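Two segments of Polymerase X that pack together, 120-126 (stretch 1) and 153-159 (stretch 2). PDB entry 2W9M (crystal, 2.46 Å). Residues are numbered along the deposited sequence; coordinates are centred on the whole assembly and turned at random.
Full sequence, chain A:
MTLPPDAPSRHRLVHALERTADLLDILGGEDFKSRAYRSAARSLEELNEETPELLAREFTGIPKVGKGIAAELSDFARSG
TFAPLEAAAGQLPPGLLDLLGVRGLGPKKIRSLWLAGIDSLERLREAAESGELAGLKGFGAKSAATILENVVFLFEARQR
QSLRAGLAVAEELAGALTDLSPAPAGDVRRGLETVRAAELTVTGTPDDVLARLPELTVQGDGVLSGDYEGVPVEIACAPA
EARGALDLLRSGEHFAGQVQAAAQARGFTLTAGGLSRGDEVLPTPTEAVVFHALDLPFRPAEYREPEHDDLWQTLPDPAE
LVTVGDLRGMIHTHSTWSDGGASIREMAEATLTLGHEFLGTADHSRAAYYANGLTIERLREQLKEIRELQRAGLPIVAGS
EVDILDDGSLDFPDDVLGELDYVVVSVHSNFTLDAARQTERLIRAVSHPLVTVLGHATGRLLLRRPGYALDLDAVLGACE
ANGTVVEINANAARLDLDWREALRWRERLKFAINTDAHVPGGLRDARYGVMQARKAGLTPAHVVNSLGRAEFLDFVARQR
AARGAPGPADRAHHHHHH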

# COMPACT_ATOMS: atom_id res chain seq x y z
N SER A 120 -6.86 -4.76 6.88
CA SER A 120 -7.02 -3.31 6.74
C SER A 120 -8.42 -2.83 7.08
O SER A 120 -9.36 -3.61 7.12
CB SER A 120 -6.63 -2.85 5.33
OG SER A 120 -7.53 -3.35 4.36
N LEU A 121 -8.54 -1.53 7.32
CA LEU A 121 -9.84 -0.92 7.60
C LEU A 121 -10.85 -1.24 6.50
O LEU A 121 -11.99 -1.62 6.78
CB LEU A 121 -9.68 0.59 7.74
CG LEU A 121 -9.67 1.09 9.18
CD1 LEU A 121 -9.18 0.00 10.13
CD2 LEU A 121 -8.85 2.36 9.30
N GLU A 122 -10.42 -1.08 5.26
CA GLU A 122 -11.30 -1.34 4.12
C GLU A 122 -11.74 -2.80 4.05
O GLU A 122 -12.91 -3.09 3.81
CB GLU A 122 -10.61 -0.93 2.82
CG GLU A 122 -11.26 -1.48 1.57
CD GLU A 122 -12.74 -1.14 1.48
OE1 GLU A 122 -13.47 -1.88 0.79
OE2 GLU A 122 -13.17 -0.15 2.11
N ARG A 123 -10.79 -3.71 4.26
CA ARG A 123 -11.08 -5.15 4.24
C ARG A 123 -11.94 -5.57 5.44
O ARG A 123 -12.73 -6.52 5.34
CB ARG A 123 -9.77 -5.94 4.20
CG ARG A 123 -9.92 -7.44 4.31
CD ARG A 123 -10.40 -8.06 3.01
NE ARG A 123 -10.51 -9.51 3.11
CZ ARG A 123 -11.62 -10.16 3.47
NH1 ARG A 123 -12.73 -9.48 3.75
NH2 ARG A 123 -11.62 -11.48 3.54
N LEU A 124 -11.79 -4.87 6.56
CA LEU A 124 -12.63 -5.09 7.73
C LEU A 124 -14.05 -4.65 7.40
O LEU A 124 -15.02 -5.32 7.76
CB LEU A 124 -12.12 -4.29 8.92
CG LEU A 124 -12.24 -4.86 10.33
CD1 LEU A 124 -12.07 -3.75 11.37
CD2 LEU A 124 -13.55 -5.59 10.55
N ARG A 125 -14.17 -3.52 6.72
CA ARG A 125 -15.48 -2.98 6.37
C ARG A 125 -16.23 -3.91 5.43
O ARG A 125 -17.45 -4.06 5.53
CB ARG A 125 -15.35 -1.60 5.73
CG ARG A 125 -16.66 -1.08 5.18
CD ARG A 125 -16.44 -0.05 4.10
NE ARG A 125 -17.35 -0.29 2.99
CZ ARG A 125 -17.00 -0.90 1.87
NH1 ARG A 125 -15.75 -1.31 1.70
NH2 ARG A 125 -17.89 -1.09 0.90
N GLU A 126 -15.51 -4.54 4.52
CA GLU A 126 -16.11 -5.51 3.61
C GLU A 126 -16.53 -6.77 4.36
O GLU A 126 -17.58 -7.35 4.09
CB GLU A 126 -15.14 -5.86 2.48
CG GLU A 126 -14.85 -4.70 1.55
CD GLU A 126 -13.62 -4.93 0.70
OE1 GLU A 126 -12.79 -5.79 1.06
OE2 GLU A 126 -13.48 -4.25 -0.34
N PHE A 153 -16.33 5.74 11.79
CA PHE A 153 -15.79 6.90 12.50
C PHE A 153 -14.38 7.22 12.03
O PHE A 153 -14.04 8.39 11.81
CB PHE A 153 -15.79 6.67 14.01
CG PHE A 153 -17.10 7.00 14.67
CD1 PHE A 153 -17.99 6.00 15.01
CD2 PHE A 153 -17.44 8.32 14.95
CE1 PHE A 153 -19.19 6.30 15.62
CE2 PHE A 153 -18.64 8.63 15.56
CZ PHE A 153 -19.52 7.62 15.90
N LEU A 154 -13.54 6.19 11.87
CA LEU A 154 -12.18 6.39 11.41
C LEU A 154 -12.18 7.07 10.04
O LEU A 154 -11.42 8.01 9.81
CB LEU A 154 -11.40 5.07 11.34
CG LEU A 154 -10.70 4.57 12.60
CD1 LEU A 154 -10.56 5.69 13.61
CD2 LEU A 154 -11.45 3.39 13.22
N PHE A 155 -13.06 6.60 9.16
CA PHE A 155 -13.14 7.13 7.80
C PHE A 155 -13.58 8.59 7.75
O PHE A 155 -13.04 9.37 6.96
CB PHE A 155 -14.06 6.28 6.93
CG PHE A 155 -13.44 5.00 6.44
CD1 PHE A 155 -14.23 3.96 5.98
CD2 PHE A 155 -12.06 4.84 6.45
CE1 PHE A 155 -13.66 2.78 5.54
CE2 PHE A 155 -11.49 3.66 6.01
CZ PHE A 155 -12.29 2.63 5.55
N GLU A 156 -14.55 8.95 8.57
CA GLU A 156 -15.07 10.32 8.55
C GLU A 156 -14.08 11.32 9.13
O GLU A 156 -14.13 12.51 8.82
CB GLU A 156 -16.42 10.39 9.28
CG GLU A 156 -17.49 9.54 8.61
CD GLU A 156 -18.87 9.76 9.19
OE1 GLU A 156 -18.99 9.94 10.42
OE2 GLU A 156 -19.85 9.75 8.40
N ALA A 157 -13.16 10.83 9.96
CA ALA A 157 -12.11 11.66 10.53
C ALA A 157 -11.17 12.17 9.44
O ALA A 157 -10.91 13.37 9.32
CB ALA A 157 -11.33 10.89 11.58
N ARG A 158 -10.66 11.23 8.64
CA ARG A 158 -9.78 11.54 7.52
C ARG A 158 -10.34 12.64 6.62
O ARG A 158 -11.55 12.71 6.39
CB ARG A 158 -9.53 10.27 6.70
CG ARG A 158 -8.55 9.31 7.33
CD ARG A 158 -9.09 7.89 7.38
NE ARG A 158 -9.14 7.23 6.08
CZ ARG A 158 -8.43 6.15 5.77
NH1 ARG A 158 -7.61 5.60 6.66
NH2 ARG A 158 -8.54 5.61 4.56
N GLN A 159 -9.46 13.51 6.12
CA GLN A 159 -9.87 14.53 5.16
C GLN A 159 -9.90 13.93 3.77
O GLN A 159 -10.70 14.32 2.92
CB GLN A 159 -8.92 15.73 5.18
CG GLN A 159 -9.35 16.86 6.09
CD GLN A 159 -8.69 18.18 5.72
OE1 GLN A 159 -8.46 18.46 4.54
NE2 GLN A 159 -8.38 18.99 6.73

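Contact between segments 120-126 and 153-159 of Polymerase X, two helical pieces of one chain. The helices 121-126 and 153-157 run at 137° between their N-to-C directions, nearer antiparallel than parallel, and their axes come no closer than 11.8 Å. At that spacing the backbones stay well apart, the nearest CA atoms across the pair being those of L121 and L154 at 8.6 Å, and the gap is bridged mainly by side chains. The contact is small, with 209 Å² buried in total, and no hydrogen bond crosses it.

Apolar packing makes up most of the contact: L121 and F155 account for most of the buried surface, 67 and 74 Å² respectively. L121 sits in the first turn of its helix with its CA-to-CB bond directed toward the other segment, and it touches three residues there. Its CB lies 4.0 Å from CE2 of F155, an oblique approach to the ring, while its CD2 lies 4.2 Å from CB of L154, a van der Waals contact between aliphatic groups. The CA-to-CB bond of L154 also points toward its partner segment, so both leucines direct their CA-to-CB bonds into the contact. F155 reaches the contact differently: its CA-to-CB bond points sideways, but the end of the side chain comes nearer, with chi1 at -78° (m), and the far end of the ring enters the contact.

The F155 ring lies against L121, E122 and R125 of helix 121-126, the spacing expected for a surface made by successive helical turns. CZ of F155 is 4.2 Å from the backbone N of E122, and CE1 of F155 is 4.2 Å from CD of R125; both of these partners lie at the ring edge, near its plane. The R125 contact is made by a methylene, so the arginine meets the phenylalanine through the aliphatic part of its side chain.

Among the charged groups, the carboxylate of E122 and the guanidinium of R125 are paired within their own helix, in a salt bridge with OE1 of E122 2.5 Å from NH1 of R125. It links residues three apart, close to one turn, while CD of R125 lies beside F155. NE of R125 is hydrogen-bonded elsewhere in the structure. On the other segment, R158 is the first residue to leave helical phi/psi; its NH1 comes within 4.4 Å of CD2 of L121, a loose contact in which the methyl approaches the guanidinium obliquely.

Capping and backbone hydrogen bonds lie within each segment. S120, itself out of reach of the other segment, occupies the N-cap position: its OG accepts from N of R123 at 3.3 Å, satisfying an amide in the first turn. The backbone bonds from N of L124 to O of S120 (2.8 Å) and from N of R125 to O of L121 (2.9 Å) continue the helix that carries L121, E122 and R125. Within segment 153-159, N of A157 donates to O of F153 at 3.2 Å, in the helical turn that includes L154 and F155.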